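Local coordinates for uncharacterized protein (Bacteroides eggerthii DSM 20697, PDB 4ECO) that is of unknown function but folds as a leucine-rich repeat solenoid and probably serves in protein binding, at residues P302-I310 against Q327-L335; W558-T569 against T586-I594. All blocks are in the same frame, centred on the assembly; numbering follows the deposited sequence.

Interaction 1 (P302-I310 against Q327-L335); sequences PVGEKIQII and QKMKKLGML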
ATOM      1  N   PRO A 302     -28.545   2.928  -3.630  1.00 55.94           N
ATOM      2  CA  PRO A 302     -28.565   3.324  -2.202  1.00 56.43           C
ATOM      3  C   PRO A 302     -27.337   2.878  -1.415  1.00 61.68           C
ATOM      4  O   PRO A 302     -26.996   3.544  -0.430  1.00 63.01           O
ATOM      5  CB  PRO A 302     -29.819   2.633  -1.661  1.00 58.86           C
ATOM      6  CG  PRO A 302     -30.715   2.498  -2.865  1.00 63.46           C
ATOM      7  CD  PRO A 302     -29.766   2.168  -3.984  1.00 58.00           C
ATOM      8  N   VAL A 303     -26.653   1.790  -1.875  1.00 57.10           N
ATOM      9  CA  VAL A 303     -25.436   1.209  -1.289  1.00 54.48           C
ATOM     10  C   VAL A 303     -24.238   2.201  -1.417  1.00 55.99           C
ATOM     11  O   VAL A 303     -23.319   2.127  -0.588  1.00 56.18           O
ATOM     12  CB  VAL A 303     -25.113  -0.182  -1.909  1.00 57.58           C
ATOM     13  CG1 VAL A 303     -24.649  -0.100  -3.362  1.00 57.08           C
ATOM     14  CG2 VAL A 303     -24.117  -0.956  -1.063  1.00 56.45           C
ATOM     15  N   GLY A 304     -24.274   3.108  -2.414  1.00 49.40           N
ATOM     16  CA  GLY A 304     -23.231   4.108  -2.657  1.00 48.41           C
ATOM     17  C   GLY A 304     -22.943   4.945  -1.429  1.00 54.65           C
ATOM     18  O   GLY A 304     -21.781   5.172  -1.059  1.00 53.49           O
ATOM     19  N   GLU A 305     -24.034   5.339  -0.756  1.00 53.44           N
ATOM     20  CA  GLU A 305     -24.031   6.084   0.494  1.00 54.32           C
ATOM     21  C   GLU A 305     -23.443   5.295   1.673  1.00 57.76           C
ATOM     22  O   GLU A 305     -23.165   5.903   2.716  1.00 58.55           O
ATOM     23  CB  GLU A 305     -25.461   6.447   0.868  1.00 57.61           C
ATOM     24  CG  GLU A 305     -26.193   7.374  -0.073  1.00 72.76           C
ATOM     25  CD  GLU A 305     -27.542   7.774   0.495  1.00 92.22           C
ATOM     26  OE1 GLU A 305     -27.673   7.860   1.739  1.00 76.68           O
ATOM     27  OE2 GLU A 305     -28.470   8.014  -0.308  1.00 86.43           O
ATOM     28  N   LYS A 306     -23.321   3.944   1.542  1.00 51.42           N
ATOM     29  CA  LYS A 306     -22.891   3.076   2.646  1.00 49.76           C
ATOM     30  C   LYS A 306     -21.435   2.610   2.535  1.00 52.91           C
ATOM     31  O   LYS A 306     -20.825   2.370   3.576  1.00 52.79           O
ATOM     32  CB  LYS A 306     -23.804   1.830   2.764  1.00 49.67           C
ATOM     33  CG  LYS A 306     -25.284   2.119   3.054  1.00 47.81           C
ATOM     34  CD  LYS A 306     -25.539   2.645   4.460  1.00 46.76           C
ATOM     35  CE  LYS A 306     -27.000   2.940   4.707  1.00 61.89           C
ATOM     36  NZ  LYS A 306     -27.238   3.498   6.075  1.00 74.34           N
ATOM     37  N   ILE A 307     -20.895   2.450   1.306  1.00 48.17           N
ATOM     38  CA  ILE A 307     -19.539   1.937   1.041  1.00 45.93           C
ATOM     39  C   ILE A 307     -18.501   2.817   1.743  1.00 49.39           C
ATOM     40  O   ILE A 307     -18.588   4.043   1.710  1.00 50.43           O
ATOM     41  CB  ILE A 307     -19.293   1.834  -0.492  1.00 48.70           C
ATOM     42  CG1 ILE A 307     -20.241   0.755  -1.106  1.00 49.42           C
ATOM     43  CG2 ILE A 307     -17.835   1.511  -0.801  1.00 47.83           C
ATOM     44  CD1 ILE A 307     -20.471   0.780  -2.601  1.00 53.91           C
ATOM     45  N   GLN A 308     -17.547   2.173   2.413  1.00 44.64           N
ATOM     46  CA  GLN A 308     -16.494   2.819   3.200  1.00 43.62           C
ATOM     47  C   GLN A 308     -15.094   2.488   2.685  1.00 45.33           C
ATOM     48  O   GLN A 308     -14.183   3.295   2.881  1.00 44.43           O
ATOM     49  CB  GLN A 308     -16.607   2.392   4.684  1.00 44.96           C
ATOM     50  CG  GLN A 308     -17.835   2.969   5.388  1.00 44.41           C
ATOM     51  CD  GLN A 308     -18.054   2.506   6.812  1.00 52.61           C
ATOM     52  OE1 GLN A 308     -17.617   1.442   7.240  1.00 43.36           O
ATOM     53  NE2 GLN A 308     -18.847   3.263   7.558  1.00 54.81           N
ATOM     54  N   ILE A 309     -14.909   1.281   2.084  1.00 40.59           N
ATOM     55  CA  ILE A 309     -13.611   0.789   1.584  1.00 37.10           C
ATOM     56  C   ILE A 309     -13.775   0.248   0.175  1.00 40.85           C
ATOM     57  O   ILE A 309     -14.647  -0.573  -0.058  1.00 41.24           O
ATOM     58  CB  ILE A 309     -12.999  -0.300   2.528  1.00 37.22           C
ATOM     59  CG1 ILE A 309     -13.022   0.144   4.013  1.00 36.80           C
ATOM     60  CG2 ILE A 309     -11.588  -0.712   2.073  1.00 32.91           C
ATOM     61  CD1 ILE A 309     -12.950  -0.972   5.013  1.00 41.83           C
ATOM     62  N   ILE A 310     -12.912   0.685  -0.745  1.00 38.96           N
ATOM     63  CA  ILE A 310     -12.880   0.216  -2.129  1.00 39.17           C
ATOM     64  C   ILE A 310     -11.464  -0.282  -2.469  1.00 42.33           C
ATOM     65  O   ILE A 310     -10.502   0.490  -2.422  1.00 43.87           O
ATOM     66  CB  ILE A 310     -13.350   1.304  -3.155  1.00 43.11           C
ATOM     67  CG1 ILE A 310     -14.798   1.782  -2.879  1.00 44.48           C
ATOM     68  CG2 ILE A 310     -13.211   0.779  -4.588  1.00 42.71           C
ATOM     69  CD1 ILE A 310     -15.339   2.900  -3.767  1.00 46.72           C
ATOM     70  N   GLN A 327     -19.643  12.141  -5.416  1.00 55.26           N
ATOM     71  CA  GLN A 327     -20.110  12.989  -4.308  1.00 56.77           C
ATOM     72  C   GLN A 327     -21.084  12.266  -3.365  1.00 59.54           C
ATOM     73  O   GLN A 327     -21.171  12.631  -2.186  1.00 61.20           O
ATOM     74  CB  GLN A 327     -20.829  14.239  -4.853  1.00 60.81           C
ATOM     75  CG  GLN A 327     -19.968  15.324  -5.515  1.00 89.02           C
ATOM     76  CD  GLN A 327     -20.819  16.311  -6.311  1.00116.02           C
ATOM     77  OE1 GLN A 327     -22.055  16.185  -6.432  1.00108.28           O
ATOM     78  NE2 GLN A 327     -20.168  17.312  -6.898  1.00113.10           N
ATOM     79  N   LYS A 328     -21.851  11.290  -3.906  1.00 52.24           N
ATOM     80  CA  LYS A 328     -22.865  10.513  -3.187  1.00 50.64           C
ATOM     81  C   LYS A 328     -22.244   9.565  -2.159  1.00 53.48           C
ATOM     82  O   LYS A 328     -22.875   9.269  -1.148  1.00 54.78           O
ATOM     83  CB  LYS A 328     -23.728   9.690  -4.157  1.00 50.78           C
ATOM     84  CG  LYS A 328     -24.386  10.472  -5.277  1.00 44.65           C
ATOM     85  CD  LYS A 328     -25.224   9.563  -6.175  1.00 46.84           C
ATOM     86  CE  LYS A 328     -25.990  10.352  -7.210  1.00 51.56           C
ATOM     87  NZ  LYS A 328     -26.820   9.474  -8.067  1.00 69.29           N
HETATM   88  N   MSE A 329     -21.027   9.082  -2.416  1.00 48.45           N
HETATM   89  CA  MSE A 329     -20.309   8.119  -1.555  1.00 46.29           C
HETATM   90  C   MSE A 329     -19.708   8.806  -0.300  1.00 51.11           C
HETATM   91  O   MSE A 329     -18.506   8.699  -0.021  1.00 48.65           O
HETATM   92  CB  MSE A 329     -19.202   7.422  -2.359  1.00 45.84           C
HETATM   93  CG  MSE A 329     -19.663   6.868  -3.693  1.00 50.70           C
HETATM   94 SE   MSE A 329     -18.317   5.651  -4.339  0.75 54.10          SE
HETATM   95  CE  MSE A 329     -18.960   4.096  -3.465  1.00 50.84           C
ATOM     96  N   LYS A 330     -20.586   9.461   0.477  1.00 50.20           N
ATOM     97  CA  LYS A 330     -20.278  10.242   1.683  1.00 50.78           C
ATOM     98  C   LYS A 330     -19.523   9.429   2.713  1.00 54.45           C
ATOM     99  O   LYS A 330     -18.656   9.978   3.368  1.00 55.01           O
ATOM    100  CB  LYS A 330     -21.562  10.814   2.312  1.00 54.26           C
ATOM    101  CG  LYS A 330     -22.337  11.660   1.302  1.00 70.46           C
ATOM    102  CD  LYS A 330     -23.419  12.539   1.893  1.00 81.49           C
ATOM    103  CE  LYS A 330     -24.078  13.368   0.811  1.00 95.55           C
ATOM    104  NZ  LYS A 330     -24.753  12.516  -0.211  1.00105.63           N
ATOM    105  N   LYS A 331     -19.809   8.129   2.836  1.00 50.99           N
ATOM    106  CA  LYS A 331     -19.149   7.305   3.840  1.00 50.08           C
ATOM    107  C   LYS A 331     -17.774   6.762   3.370  1.00 52.69           C
ATOM    108  O   LYS A 331     -17.125   6.079   4.170  1.00 51.81           O
ATOM    109  CB  LYS A 331     -20.060   6.132   4.261  1.00 52.38           C
ATOM    110  CG  LYS A 331     -21.066   6.461   5.353  1.00 57.47           C
ATOM    111  CD  LYS A 331     -21.865   5.237   5.756  1.00 65.89           C
ATOM    112  CE  LYS A 331     -21.902   5.046   7.249  1.00 83.42           C
ATOM    113  NZ  LYS A 331     -22.632   3.808   7.621  1.00100.41           N
ATOM    114  N   LEU A 332     -17.297   7.094   2.130  1.00 47.20           N
ATOM    115  CA  LEU A 332     -16.020   6.570   1.617  1.00 44.70           C
ATOM    116  C   LEU A 332     -14.807   7.032   2.450  1.00 51.07           C
ATOM    117  O   LEU A 332     -14.640   8.226   2.682  1.00 53.25           O
ATOM    118  CB  LEU A 332     -15.797   6.949   0.143  1.00 43.42           C
ATOM    119  CG  LEU A 332     -14.540   6.376  -0.555  1.00 43.97           C
ATOM    120  CD1 LEU A 332     -14.563   4.843  -0.610  1.00 41.83           C
ATOM    121  CD2 LEU A 332     -14.397   6.953  -1.936  1.00 43.23           C
ATOM    122  N   GLY A 333     -13.962   6.082   2.850  1.00 45.92           N
ATOM    123  CA  GLY A 333     -12.777   6.372   3.650  1.00 45.16           C
ATOM    124  C   GLY A 333     -11.480   5.764   3.151  1.00 47.99           C
ATOM    125  O   GLY A 333     -10.387   6.195   3.550  1.00 47.12           O
HETATM  126  N   MSE A 334     -11.577   4.741   2.291  1.00 43.42           N
HETATM  127  CA  MSE A 334     -10.381   4.074   1.755  1.00 40.67           C
HETATM  128  C   MSE A 334     -10.549   3.779   0.275  1.00 43.25           C
HETATM  129  O   MSE A 334     -11.550   3.178  -0.141  1.00 40.89           O
HETATM  130  CB  MSE A 334     -10.073   2.784   2.509  1.00 41.68           C
HETATM  131  CG  MSE A 334      -9.517   3.003   3.908  1.00 48.60           C
HETATM  132 SE   MSE A 334      -9.281   1.315   4.877  0.75 55.64          SE
HETATM  133  CE  MSE A 334      -7.919   0.442   3.687  1.00 49.43           C
ATOM    134  N   LEU A 335      -9.561   4.237  -0.527  1.00 39.74           N
ATOM    135  CA  LEU A 335      -9.554   3.998  -1.966  1.00 38.22           C
ATOM    136  C   LEU A 335      -8.157   3.655  -2.424  1.00 43.27           C
ATOM    137  O   LEU A 335      -7.199   4.378  -2.079  1.00 43.49           O
ATOM    138  CB  LEU A 335     -10.097   5.213  -2.731  1.00 37.84           C
ATOM    139  CG  LEU A 335     -10.124   5.136  -4.252  1.00 40.77           C
ATOM    140  CD1 LEU A 335     -11.077   4.012  -4.754  1.00 40.17           C
ATOM    141  CD2 LEU A 335     -10.491   6.475  -4.832  1.00 44.33           C
TER
HETATM  142  O   HOH W   1     -22.370   1.603   5.951  1.00 41.45           O
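Ile310 and Leu335 lie side by side on one face of a parallel strand pair, CG2 of Ile310 3.9 Å from CD1 of Leu335, and here the contact is tightly packed. The side chains of Ile310 and Leu332 cross at about a right angle, with CD1 of one 3.8 Å from CD1 of the other, and the tip of Ile310 also reaches CE of selenomethionine Met329. The Met329 chain, bent at its last torsion (chi3 87°), turns that methyl in among CB, CG2 and CD1 of Ile307. Trp295 of helix 288-300 covers Ile310, Met329 and Leu335, while Phe349 backs Leu332 and Leu335. On the other face Ile309 and selenomethionine Met334 run alongside each other, CG2 of Ile309 3.8 Å from CB of Met334.

The edge at Lys331 is looser. Its aliphatic chain passes over backbone oxygens, CD 3.4 Å from Glu305 O, and its NZ donates to a water that in turn donates to Lys306 O. The side chain of Gln308 crosses that of Lys331, NE2 lying 3.6 Å from CE. A glycine in place of Gln308 would probably uncover the Lys331 methylenes and let that chain swing more freely.

Between the two sides the backbones join. Gln308 O accepts from both Gly333 N (2.8 Å) and Met334 N (3.0 Å), and Ile310 N donates to Met334 O. The chemistry thus implies a division of labour: main-chain bonds set the register of adjacent leucine-rich repeat turns, apolar side chains pack on both faces, and the Lys331 and Gln308 chains, with one bridging water, make the partly exposed edge.

Interaction 2 (W558-T569 against T586-I594); sequences WPEGITLCPSLT and TPNISVLDI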
ATOM      1  N   TRP A 558      39.149  17.777   0.144  1.00 51.10           N
ATOM      2  CA  TRP A 558      38.744  17.100   1.373  1.00 49.41           C
ATOM      3  C   TRP A 558      38.135  18.149   2.311  1.00 52.74           C
ATOM      4  O   TRP A 558      38.716  19.228   2.451  1.00 55.11           O
ATOM      5  CB  TRP A 558      39.932  16.367   2.030  1.00 48.18           C
ATOM      6  CG  TRP A 558      39.647  15.895   3.434  1.00 48.29           C
ATOM      7  CD1 TRP A 558      39.845  16.593   4.594  1.00 51.03           C
ATOM      8  CD2 TRP A 558      39.027  14.653   3.813  1.00 46.95           C
ATOM      9  NE1 TRP A 558      39.397  15.862   5.667  1.00 49.15           N
ATOM     10  CE2 TRP A 558      38.906  14.659   5.221  1.00 49.98           C
ATOM     11  CE3 TRP A 558      38.597  13.515   3.100  1.00 47.11           C
ATOM     12  CZ2 TRP A 558      38.380  13.568   5.930  1.00 48.35           C
ATOM     13  CZ3 TRP A 558      38.091  12.431   3.806  1.00 47.40           C
ATOM     14  CH2 TRP A 558      37.972  12.472   5.202  1.00 47.86           C
ATOM     15  N   PRO A 559      37.006  17.864   2.986  1.00 46.48           N
ATOM     16  CA  PRO A 559      36.436  18.854   3.912  1.00 45.44           C
ATOM     17  C   PRO A 559      37.267  18.970   5.205  1.00 48.91           C
ATOM     18  O   PRO A 559      36.945  18.338   6.229  1.00 47.91           O
ATOM     19  CB  PRO A 559      35.040  18.299   4.178  1.00 46.55           C
ATOM     20  CG  PRO A 559      35.226  16.792   4.096  1.00 51.41           C
ATOM     21  CD  PRO A 559      36.198  16.622   2.959  1.00 47.82           C
ATOM     22  N   GLU A 560      38.353  19.772   5.156  1.00 44.48           N
ATOM     23  CA  GLU A 560      39.217  19.943   6.322  1.00 44.90           C
ATOM     24  C   GLU A 560      38.413  20.530   7.465  1.00 50.29           C
ATOM     25  O   GLU A 560      37.660  21.482   7.261  1.00 51.78           O
ATOM     26  CB  GLU A 560      40.450  20.793   6.011  1.00 47.13           C
ATOM     27  CG  GLU A 560      41.433  20.142   5.049  1.00 51.19           C
ATOM     28  CD  GLU A 560      42.258  18.966   5.541  1.00 66.73           C
ATOM     29  OE1 GLU A 560      42.302  18.701   6.771  1.00 60.04           O
ATOM     30  OE2 GLU A 560      42.892  18.326   4.669  1.00 53.58           O
ATOM     31  N   GLY A 561      38.468  19.859   8.606  1.00 45.88           N
ATOM     32  CA  GLY A 561      37.697  20.231   9.778  1.00 45.74           C
ATOM     33  C   GLY A 561      36.540  19.297  10.077  1.00 50.56           C
ATOM     34  O   GLY A 561      35.981  19.365  11.173  1.00 52.20           O
ATOM     35  N   ILE A 562      36.189  18.396   9.137  1.00 45.56           N
ATOM     36  CA  ILE A 562      35.073  17.453   9.306  1.00 43.80           C
ATOM     37  C   ILE A 562      35.273  16.560  10.568  1.00 51.98           C
ATOM     38  O   ILE A 562      34.277  16.159  11.176  1.00 52.53           O
ATOM     39  CB  ILE A 562      34.813  16.601   8.037  1.00 44.28           C
ATOM     40  CG1 ILE A 562      33.391  15.996   8.063  1.00 42.22           C
ATOM     41  CG2 ILE A 562      35.915  15.557   7.765  1.00 43.75           C
ATOM     42  CD1 ILE A 562      32.756  15.669   6.658  1.00 25.84           C
ATOM     43  N   THR A 563      36.528  16.311  11.009  1.00 50.98           N
ATOM     44  CA  THR A 563      36.753  15.491  12.215  1.00 51.27           C
ATOM     45  C   THR A 563      36.270  16.236  13.469  1.00 55.79           C
ATOM     46  O   THR A 563      36.125  15.618  14.525  1.00 55.44           O
ATOM     47  CB  THR A 563      38.213  15.068  12.360  1.00 55.62           C
ATOM     48  OG1 THR A 563      39.035  16.214  12.573  1.00 58.00           O
ATOM     49  CG2 THR A 563      38.700  14.228  11.182  1.00 49.39           C
ATOM     50  N   LEU A 564      35.964  17.544  13.328  1.00 52.10           N
ATOM     51  CA  LEU A 564      35.455  18.364  14.415  1.00 51.96           C
ATOM     52  C   LEU A 564      33.901  18.354  14.466  1.00 57.96           C
ATOM     53  O   LEU A 564      33.331  19.041  15.306  1.00 58.18           O
ATOM     54  CB  LEU A 564      35.992  19.798  14.316  1.00 52.19           C
ATOM     55  CG  LEU A 564      37.525  19.969  14.408  1.00 57.12           C
ATOM     56  CD1 LEU A 564      37.888  21.408  14.497  1.00 58.15           C
ATOM     57  CD2 LEU A 564      38.114  19.290  15.623  1.00 57.33           C
ATOM     58  N   CYS A 565      33.217  17.561  13.603  1.00 55.85           N
ATOM     59  CA  CYS A 565      31.753  17.423  13.660  1.00 55.14           C
ATOM     60  C   CYS A 565      31.447  16.518  14.859  1.00 60.59           C
ATOM     61  O   CYS A 565      31.858  15.343  14.882  1.00 60.88           O
ATOM     62  CB  CYS A 565      31.174  16.891  12.351  1.00 53.78           C
ATOM     63  SG  CYS A 565      31.393  18.011  10.937  1.00 57.67           S
ATOM     64  N   PRO A 566      30.876  17.106  15.932  1.00 56.31           N
ATOM     65  CA  PRO A 566      30.741  16.355  17.194  1.00 55.66           C
ATOM     66  C   PRO A 566      29.921  15.076  17.083  1.00 57.84           C
ATOM     67  O   PRO A 566      30.280  14.084  17.717  1.00 58.14           O
ATOM     68  CB  PRO A 566      30.062  17.356  18.141  1.00 57.91           C
ATOM     69  CG  PRO A 566      29.485  18.418  17.255  1.00 61.96           C
ATOM     70  CD  PRO A 566      30.391  18.496  16.076  1.00 57.53           C
ATOM     71  N   SER A 567      28.870  15.069  16.250  1.00 51.69           N
ATOM     72  CA  SER A 567      28.001  13.904  16.140  1.00 48.21           C
ATOM     73  C   SER A 567      28.290  13.033  14.929  1.00 49.19           C
ATOM     74  O   SER A 567      27.703  11.950  14.857  1.00 50.59           O
ATOM     75  CB  SER A 567      26.546  14.351  16.078  1.00 48.30           C
ATOM     76  OG  SER A 567      26.164  15.024  17.263  1.00 53.52           O
ATOM     77  N   LEU A 568      29.144  13.472  13.977  1.00 42.64           N
ATOM     78  CA  LEU A 568      29.365  12.719  12.733  1.00 41.97           C
ATOM     79  C   LEU A 568      30.017  11.367  12.975  1.00 47.86           C
ATOM     80  O   LEU A 568      31.096  11.313  13.558  1.00 50.04           O
ATOM     81  CB  LEU A 568      30.201  13.524  11.730  1.00 41.73           C
ATOM     82  CG  LEU A 568      30.243  12.977  10.313  1.00 43.77           C
ATOM     83  CD1 LEU A 568      29.126  13.528   9.479  1.00 42.28           C
ATOM     84  CD2 LEU A 568      31.554  13.273   9.680  1.00 45.43           C
ATOM     85  N   THR A 569      29.355  10.276  12.521  1.00 43.93           N
ATOM     86  CA  THR A 569      29.872   8.909  12.673  1.00 43.72           C
ATOM     87  C   THR A 569      30.009   8.196  11.308  1.00 47.31           C
ATOM     88  O   THR A 569      30.698   7.178  11.232  1.00 49.05           O
ATOM     89  CB  THR A 569      29.040   8.065  13.643  1.00 47.59           C
ATOM     90  OG1 THR A 569      27.706   7.920  13.180  1.00 47.32           O
ATOM     91  CG2 THR A 569      29.078   8.593  15.064  1.00 40.61           C
ATOM     92  N   THR A 586      39.569  10.665  13.037  1.00 46.34           N
ATOM     93  CA  THR A 586      39.186  10.422  14.423  1.00 46.45           C
ATOM     94  C   THR A 586      38.325   9.145  14.530  1.00 51.76           C
ATOM     95  O   THR A 586      37.539   8.867  13.621  1.00 51.75           O
ATOM     96  CB  THR A 586      38.452  11.651  14.949  1.00 46.40           C
ATOM     97  OG1 THR A 586      37.316  11.943  14.119  1.00 41.73           O
ATOM     98  CG2 THR A 586      39.355  12.853  15.042  1.00 38.79           C
ATOM     99  N   PRO A 587      38.432   8.379  15.637  1.00 49.23           N
ATOM    100  CA  PRO A 587      37.646   7.130  15.756  1.00 48.57           C
ATOM    101  C   PRO A 587      36.118   7.305  15.778  1.00 50.65           C
ATOM    102  O   PRO A 587      35.414   6.321  15.492  1.00 49.31           O
ATOM    103  CB  PRO A 587      38.096   6.523  17.085  1.00 51.02           C
ATOM    104  CG  PRO A 587      38.886   7.547  17.770  1.00 56.67           C
ATOM    105  CD  PRO A 587      39.358   8.544  16.770  1.00 52.20           C
ATOM    106  N   ASN A 588      35.600   8.526  16.072  1.00 45.66           N
ATOM    107  CA  ASN A 588      34.158   8.764  16.098  1.00 44.04           C
ATOM    108  C   ASN A 588      33.573   8.617  14.696  1.00 48.34           C
ATOM    109  O   ASN A 588      32.410   8.217  14.588  1.00 48.33           O
ATOM    110  CB  ASN A 588      33.793  10.122  16.699  1.00 45.73           C
ATOM    111  CG  ASN A 588      32.305  10.275  17.020  1.00 72.16           C
ATOM    112  OD1 ASN A 588      31.664   9.415  17.658  1.00 63.10           O
ATOM    113  ND2 ASN A 588      31.709  11.390  16.593  1.00 62.56           N
ATOM    114  N   ILE A 589      34.364   8.861  13.617  1.00 44.60           N
ATOM    115  CA  ILE A 589      33.856   8.623  12.255  1.00 43.53           C
ATOM    116  C   ILE A 589      34.133   7.138  12.009  1.00 49.76           C
ATOM    117  O   ILE A 589      35.136   6.790  11.389  1.00 50.54           O
ATOM    118  CB  ILE A 589      34.464   9.607  11.207  1.00 46.30           C
ATOM    119  CG1 ILE A 589      34.087  11.068  11.585  1.00 46.66           C
ATOM    120  CG2 ILE A 589      33.973   9.290   9.775  1.00 44.44           C
ATOM    121  CD1 ILE A 589      35.103  12.124  11.321  1.00 45.93           C
ATOM    122  N   SER A 590      33.279   6.264  12.612  1.00 46.55           N
ATOM    123  CA  SER A 590      33.393   4.791  12.657  1.00 45.57           C
ATOM    124  C   SER A 590      33.000   4.118  11.329  1.00 47.17           C
ATOM    125  O   SER A 590      33.314   2.944  11.142  1.00 47.81           O
ATOM    126  CB  SER A 590      32.565   4.212  13.801  1.00 48.10           C
ATOM    127  OG  SER A 590      31.228   4.688  13.811  1.00 58.94           O
ATOM    128  N   VAL A 591      32.358   4.842  10.399  1.00 41.11           N
ATOM    129  CA  VAL A 591      32.047   4.320   9.062  1.00 39.10           C
ATOM    130  C   VAL A 591      32.615   5.320   8.058  1.00 42.69           C
ATOM    131  O   VAL A 591      32.075   6.415   7.908  1.00 41.09           O
ATOM    132  CB  VAL A 591      30.550   4.012   8.797  1.00 40.98           C
ATOM    133  CG1 VAL A 591      30.351   3.503   7.373  1.00 40.24           C
ATOM    134  CG2 VAL A 591      30.004   3.006   9.801  1.00 40.50           C
ATOM    135  N   LEU A 592      33.738   4.970   7.420  1.00 39.69           N
ATOM    136  CA  LEU A 592      34.384   5.863   6.464  1.00 38.47           C
ATOM    137  C   LEU A 592      34.635   5.164   5.142  1.00 42.62           C
ATOM    138  O   LEU A 592      35.341   4.152   5.077  1.00 43.25           O
ATOM    139  CB  LEU A 592      35.701   6.397   7.053  1.00 38.91           C
ATOM    140  CG  LEU A 592      36.588   7.300   6.190  1.00 42.16           C
ATOM    141  CD1 LEU A 592      35.956   8.690   5.958  1.00 40.48           C
ATOM    142  CD2 LEU A 592      37.918   7.477   6.863  1.00 44.09           C
ATOM    143  N   ASP A 593      34.033   5.715   4.089  1.00 39.90           N
ATOM    144  CA  ASP A 593      34.213   5.245   2.724  1.00 40.06           C
ATOM    145  C   ASP A 593      35.096   6.220   1.991  1.00 42.71           C
ATOM    146  O   ASP A 593      34.679   7.353   1.733  1.00 41.48           O
ATOM    147  CB  ASP A 593      32.868   5.054   1.989  1.00 41.37           C
ATOM    148  CG  ASP A 593      33.009   4.962   0.473  1.00 50.39           C
ATOM    149  OD1 ASP A 593      33.877   4.192  -0.003  1.00 48.92           O
ATOM    150  OD2 ASP A 593      32.302   5.702  -0.229  1.00 60.86           O
ATOM    151  N   ILE A 594      36.323   5.784   1.680  1.00 39.34           N
ATOM    152  CA  ILE A 594      37.286   6.573   0.915  1.00 39.97           C
ATOM    153  C   ILE A 594      37.690   5.796  -0.338  1.00 47.27           C
ATOM    154  O   ILE A 594      38.612   6.212  -1.042  1.00 50.38           O
ATOM    155  CB  ILE A 594      38.535   6.969   1.763  1.00 42.89           C
ATOM    156  CG1 ILE A 594      39.253   5.719   2.364  1.00 42.65           C
ATOM    157  CG2 ILE A 594      38.185   8.036   2.819  1.00 42.02           C
ATOM    158  CD1 ILE A 594      40.663   5.931   2.852  1.00 37.14           C
TER
HETATM  159  O   HOH W   2      33.006  12.878  14.802  1.00 37.99           O
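Backbone polar contact centres on Thr569 and Val591: Val591 N donates to Thr569 O at 3.0 Å, and CA of Thr569 makes a CH···O contact of 3.3 Å with Asn588 O.

A water provides the second polar link. It accepts from Asn588 ND2 (2.7 Å) and donates to both Cys565 O and Leu568 O, so one amide is tied to two carbonyls of the preceding loop. Asn588 reaches this water with CG trans to the backbone N (chi1 -167°), while its OD1 lies 3.8 Å from the Thr569 methyl CG2.

Van der Waals contacts form a third group. Leu568 CD2 sits 3.9 Å from Ile589 CG1, and CD1 of Ile589 continues to the CA of Thr563. The Thr563 and Thr586 side chains cross, CB of Thr563 3.7 Å from CG2 of Thr586; OG1 of Thr563 is hydrogen-bonded to Glu583 OE1. At the far end Leu592 CD1 approaches the edge of the Trp558 ring near its plane.

Leu571 of strand 570-572 touches both Trp558 and Leu592, and strand 591-593 pairs in parallel with strands 570-572 and 617-619 near the C-terminal end of the solenoid.

Interactions 1 and 2 follow one another along the chain, on opposite sides of its centre, their centres 55 Å apart and their nearest atoms about 38 Å apart, so neither touches the other. Both join consecutive turns of the leucine-rich repeat solenoid, and a run of parallel strand pairings connects 309-311 and 334-336 with 570-572 and 591-593. In interaction 1 both segments run into their paired strands; in interaction 2 only 586-594 does, as 558-569 ends just before strand 570-572. Interaction 1 lies nearer the middle: its centre is about 19 Å from the chain's centre, against about 38 Å for that of interaction 2. Neither includes the sodium-site residues Glu117 and Ser192.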